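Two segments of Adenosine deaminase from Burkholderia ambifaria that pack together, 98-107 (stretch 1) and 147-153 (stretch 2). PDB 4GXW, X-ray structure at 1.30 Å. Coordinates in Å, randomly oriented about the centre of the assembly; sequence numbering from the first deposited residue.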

ATOM      1  N   ALA A  98      11.442  -6.371   6.590  1.00  8.72           N
ATOM      2  CA  ALA A  98      10.085  -6.512   7.123  1.00  9.06           C
ATOM      3  C   ALA A  98       9.992  -5.885   8.516  1.00  9.69           C
ATOM      4  O   ALA A  98       9.063  -5.129   8.811  1.00 10.40           O
ATOM      5  CB  ALA A  98       9.656  -7.978   7.147  1.00 10.70           C
ATOM      6  N   TYR A  99      10.972  -6.185   9.362  1.00  9.24           N
ATOM      7  CA  TYR A  99      10.995  -5.679  10.727  1.00  9.25           C
ATOM      8  C   TYR A  99      11.101  -4.156  10.724  1.00 10.19           C
ATOM      9  O   TYR A  99      10.390  -3.480  11.477  1.00 10.04           O
ATOM     10  CB  TYR A  99      12.167  -6.304  11.483  1.00 11.49           C
ATOM     11  CG  TYR A  99      12.339  -5.847  12.913  1.00 10.83           C
ATOM     12  CD1 TYR A  99      11.571  -6.385  13.935  1.00 11.84           C
ATOM     13  CD2 TYR A  99      13.295  -4.890  13.243  1.00 13.60           C
ATOM     14  CE1 TYR A  99      11.749  -5.982  15.245  1.00 13.16           C
ATOM     15  CE2 TYR A  99      13.477  -4.479  14.558  1.00 15.93           C
ATOM     16  CZ  TYR A  99      12.699  -5.029  15.552  1.00 14.81           C
ATOM     17  OH  TYR A  99      12.874  -4.624  16.864  1.00 16.00           O
ATOM     18  N   GLU A 100      11.970  -3.613   9.871  1.00  9.73           N
ATOM     19  CA  GLU A 100      12.168  -2.161   9.833  1.00 10.88           C
ATOM     20  C   GLU A 100      10.961  -1.416   9.267  1.00 10.11           C
ATOM     21  O   GLU A 100      10.626  -0.332   9.741  1.00 10.28           O
ATOM     22  CB  GLU A 100      13.457  -1.797   9.083  1.00  9.80           C
ATOM     23  CG  GLU A 100      14.696  -2.278   9.820  1.00 11.83           C
ATOM     24  CD  GLU A 100      16.010  -1.875   9.184  1.00 12.11           C
ATOM     25  OE1 GLU A 100      16.007  -1.250   8.101  1.00 14.90           O
ATOM     26  OE2 GLU A 100      17.068  -2.189   9.785  1.00 13.75           O
ATOM     27  N   TYR A 101      10.305  -1.993   8.267  1.00  9.86           N
ATOM     28  CA  TYR A 101       9.071  -1.412   7.745  1.00  9.13           C
ATOM     29  C   TYR A 101       8.018  -1.354   8.852  1.00  9.45           C
ATOM     30  O   TYR A 101       7.411  -0.304   9.090  1.00  8.97           O
ATOM     31  CB  TYR A 101       8.538  -2.181   6.523  1.00  9.70           C
ATOM     32  CG  TYR A 101       7.058  -1.953   6.317  1.00  9.31           C
ATOM     33  CD1 TYR A 101       6.551  -0.673   6.093  1.00 10.29           C
ATOM     34  CD2 TYR A 101       6.159  -3.005   6.404  1.00  9.28           C
ATOM     35  CE1 TYR A 101       5.183  -0.458   5.945  1.00 10.40           C
ATOM     36  CE2 TYR A 101       4.796  -2.804   6.256  1.00 10.05           C
ATOM     37  CZ  TYR A 101       4.313  -1.534   6.028  1.00  9.63           C
ATOM     38  OH  TYR A 101       2.952  -1.351   5.876  1.00 10.30           O
ATOM     39  N   LEU A 102       7.823  -2.467   9.550  1.00  9.73           N
ATOM     40  CA  LEU A 102       6.794  -2.529  10.576  1.00 10.02           C
ATOM     41  C   LEU A 102       7.108  -1.592  11.745  1.00  9.93           C
ATOM     42  O   LEU A 102       6.197  -0.982  12.314  1.00 10.05           O
ATOM     43  CB  LEU A 102       6.542  -3.972  11.036  1.00  9.31           C
ATOM     44  CG  LEU A 102       5.930  -4.865   9.952  1.00  8.47           C
ATOM     45  CD1 LEU A 102       6.005  -6.336  10.320  1.00 10.69           C
ATOM     46  CD2 LEU A 102       4.491  -4.458   9.649  1.00 10.28           C
ATOM     47  N   GLU A 103       8.388  -1.452  12.087  1.00 10.66           N
ATOM     48  CA  GLU A 103       8.796  -0.462  13.086  1.00 10.61           C
ATOM     49  C   GLU A 103       8.413   0.956  12.658  1.00 10.60           C
ATOM     50  O   GLU A 103       7.864   1.731  13.439  1.00 11.02           O
ATOM     51  CB  GLU A 103      10.304  -0.527  13.328  1.00 11.47           C
ATOM     52  CG  GLU A 103      10.775   0.501  14.341  1.00 12.31           C
ATOM     53  CD  GLU A 103      12.258   0.417  14.655  1.00 12.70           C
ATOM     54  OE1 GLU A 103      13.018  -0.192  13.867  1.00 15.24           O
ATOM     55  OE2 GLU A 103      12.663   0.978  15.703  1.00 18.62           O
ATOM     56  N   ASP A 104       8.708   1.291  11.407  1.00 11.53           N
ATOM     57  CA  ASP A 104       8.389   2.619  10.889  1.00 11.14           C
ATOM     58  C   ASP A 104       6.881   2.866  10.813  1.00 10.18           C
ATOM     59  O   ASP A 104       6.421   3.975  11.114  1.00 11.43           O
ATOM     60  CB  ASP A 104       9.043   2.851   9.524  1.00 11.16           C
ATOM     61  CG  ASP A 104      10.563   2.957   9.609  1.00 14.96           C
ATOM     62  OD1 ASP A 104      11.098   3.263  10.701  1.00 15.78           O
ATOM     63  OD2 ASP A 104      11.231   2.750   8.569  1.00 15.10           O
ATOM     64  N   ALA A 105       6.115   1.854  10.422  1.00 10.05           N
ATOM     65  CA  ALA A 105       4.659   1.984  10.392  1.00 10.19           C
ATOM     66  C   ALA A 105       4.101   2.180  11.807  1.00 11.09           C
ATOM     67  O   ALA A 105       3.257   3.061  12.045  1.00  9.95           O
ATOM     68  CB  ALA A 105       4.032   0.760   9.727  1.00  9.82           C
ATOM     69  N   ALA A 106       4.586   1.378  12.752  1.00 10.02           N
ATOM     70  CA  ALA A 106       4.134   1.471  14.142  1.00 12.88           C
ATOM     71  C   ALA A 106       4.386   2.856  14.725  1.00 12.30           C
ATOM     72  O   ALA A 106       3.584   3.353  15.516  1.00 11.85           O
ATOM     73  CB  ALA A 106       4.791   0.397  15.006  1.00 11.39           C
ATOM     74  N   ALA A 107       5.485   3.483  14.317  1.00 11.41           N
ATOM     75  CA  ALA A 107       5.844   4.805  14.818  1.00 12.65           C
ATOM     76  C   ALA A 107       4.795   5.847  14.424  1.00 12.53           C
ATOM     77  O   ALA A 107       4.710   6.909  15.039  1.00 15.06           O
ATOM     78  CB  ALA A 107       7.227   5.207  14.316  1.00 13.35           C
TER
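Stretch 2, residues 147-153: DFGIGAR

Stretch 1 is helical, part of a helix that begins earlier in the chain, its turns held by i to i+4 bonds such as Leu 102 N to Ala 98 O (3.0 Å) and Ala 106 N to Leu 102 O (2.9 Å). Stretch 2 has no single axis, so no crossing angle is assigned. It opens with the end of a helix, Asp 147 and Phe 148; Gly 149 leaves helical geometry with phi/psi of 75/11, a positive phi that favours glycine; Ile 150 is extended at -88/132, and a strand begins at Gly 151 and continues past Arg 153. From Ile 150 onward the chain runs back toward the N-terminal end of stretch 1, since Ile 150 sits against Ala 106 while Ala 152 reaches Leu 102. The backbones come nearest at Ala 106 CA and Ile 150 CA, 6.0 Å apart.

At this approach the side chain facing stretch 2 is the small one of Ala 106. Ala 106 CB lies 3.8 Å from Phe 148 CB and 4.1 Å from Ile 150 CB, touching the bases of two larger side chains that flank the non-contacting Gly 149. From there the two diverge. The Phe 148 ring reaches back along the helix to Tyr 99 and lies over Glu 103: Glu 103 CB is 3.5 Å from Phe 148 CE2, and Glu 103 CG stands 3.9 Å from the Phe 148 ring centroid, 26° off the normal, a CH-pi contact. The Tyr 99 and Phe 148 rings meet obliquely, centroids 5.2 Å apart and planes at 47°, with Tyr 99 CZ 3.5 Å from Phe 148 CE2. At the Tyr 99 ring edge, Tyr 99 OH donates a hydrogen bond to Asp 147 OD2 (2.6 Å).

Ile 150, with both chi angles t, fills the hollow among Leu 102, Ala 105 and Ala 106: Ile 150 CD1 is 3.7 Å from Leu 102 O and 3.9 Å from Ala 105 CB, while Ile 150 CG2 is 4.0 Å from Leu 102 CB. Beyond Gly 151, Ala 152 CB meets Leu 102 CD2 at 3.9 Å. Summed over both sides, the contact buries 445 Å².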

ATOM      1  N   ASP A 147       7.966  -6.343  19.625  1.00 13.82           N
ATOM      2  CA  ASP A 147       8.697  -5.127  19.987  1.00 14.47           C
ATOM      3  C   ASP A 147       7.879  -3.833  19.902  1.00 18.15           C
ATOM      4  O   ASP A 147       8.106  -2.905  20.686  1.00 19.17           O
ATOM      5  CB  ASP A 147       9.978  -4.994  19.155  1.00 16.24           C
ATOM      6  CG  ASP A 147      10.991  -6.086  19.457  1.00 17.55           C
ATOM      7  OD1 ASP A 147      10.863  -6.755  20.507  1.00 17.21           O
ATOM      8  OD2 ASP A 147      11.928  -6.279  18.653  1.00 17.17           O
ATOM      9  N   PHE A 148       6.929  -3.773  18.969  1.00 16.55           N
ATOM     10  CA  PHE A 148       6.186  -2.534  18.720  1.00 14.83           C
ATOM     11  C   PHE A 148       4.668  -2.688  18.834  1.00 14.83           C
ATOM     12  O   PHE A 148       3.934  -1.698  18.751  1.00 20.55           O
ATOM     13  CB  PHE A 148       6.565  -1.962  17.349  1.00 17.65           C
ATOM     14  CG  PHE A 148       8.031  -2.054  17.047  1.00 18.57           C
ATOM     15  CD1 PHE A 148       8.954  -1.324  17.786  1.00 18.34           C
ATOM     16  CD2 PHE A 148       8.495  -2.884  16.035  1.00 17.78           C
ATOM     17  CE1 PHE A 148      10.309  -1.415  17.516  1.00 20.19           C
ATOM     18  CE2 PHE A 148       9.846  -2.978  15.761  1.00 21.28           C
ATOM     19  CZ  PHE A 148      10.756  -2.243  16.501  1.00 22.85           C
ATOM     20  N   GLY A 149       4.199  -3.920  19.012  1.00 13.48           N
ATOM     21  CA  GLY A 149       2.783  -4.185  19.203  1.00 14.64           C
ATOM     22  C   GLY A 149       1.951  -4.086  17.937  1.00 14.50           C
ATOM     23  O   GLY A 149       0.718  -4.100  17.997  1.00 20.33           O
ATOM     24  N   ILE A 150       2.610  -3.998  16.783  1.00 11.79           N
ATOM     25  CA  ILE A 150       1.902  -3.877  15.515  1.00 12.78           C
ATOM     26  C   ILE A 150       1.579  -5.255  14.948  1.00 12.01           C
ATOM     27  O   ILE A 150       2.448  -6.135  14.917  1.00 14.58           O
ATOM     28  CB  ILE A 150       2.718  -3.047  14.486  1.00 10.70           C
ATOM     29  CG1 ILE A 150       1.960  -2.885  13.170  1.00 11.40           C
ATOM     30  CG2 ILE A 150       4.118  -3.650  14.242  1.00 11.90           C
ATOM     31  CD1 ILE A 150       2.650  -1.926  12.196  1.00 11.14           C
ATOM     32  N   GLY A 151       0.332  -5.449  14.528  1.00 10.71           N
ATOM     33  CA  GLY A 151      -0.066  -6.689  13.874  1.00 10.52           C
ATOM     34  C   GLY A 151       0.169  -6.593  12.381  1.00  9.85           C
ATOM     35  O   GLY A 151       0.232  -5.493  11.819  1.00  9.92           O
ATOM     36  N   ALA A 152       0.301  -7.734  11.711  1.00  9.64           N
ATOM     37  CA  ALA A 152       0.601  -7.699  10.280  1.00  9.10           C
ATOM     38  C   ALA A 152       0.151  -8.949   9.548  1.00  9.48           C
ATOM     39  O   ALA A 152       0.027 -10.025  10.148  1.00 10.50           O
ATOM     40  CB  ALA A 152       2.102  -7.468  10.051  1.00  9.98           C
ATOM     41  N   ARG A 153      -0.109  -8.794   8.250  1.00  8.93           N
ATOM     42  CA  ARG A 153      -0.265  -9.931   7.345  1.00  8.37           C
ATOM     43  C   ARG A 153       0.640  -9.748   6.138  1.00  8.80           C
ATOM     44  O   ARG A 153       0.875  -8.622   5.685  1.00  9.12           O
ATOM     45  CB  ARG A 153      -1.709 -10.072   6.860  1.00 10.57           C
ATOM     46  CG  ARG A 153      -2.745 -10.237   7.960  1.00 12.30           C
ATOM     47  CD  ARG A 153      -2.592 -11.565   8.683  1.00 13.54           C
ATOM     48  NE  ARG A 153      -3.631 -11.754   9.697  1.00 16.70           N
ATOM     49  CZ  ARG A 153      -3.580 -11.254  10.929  1.00 19.63           C
ATOM     50  NH1 ARG A 153      -2.537 -10.533  11.326  1.00 21.64           N
ATOM     51  NH2 ARG A 153      -4.578 -11.480  11.774  1.00 24.99           N
TER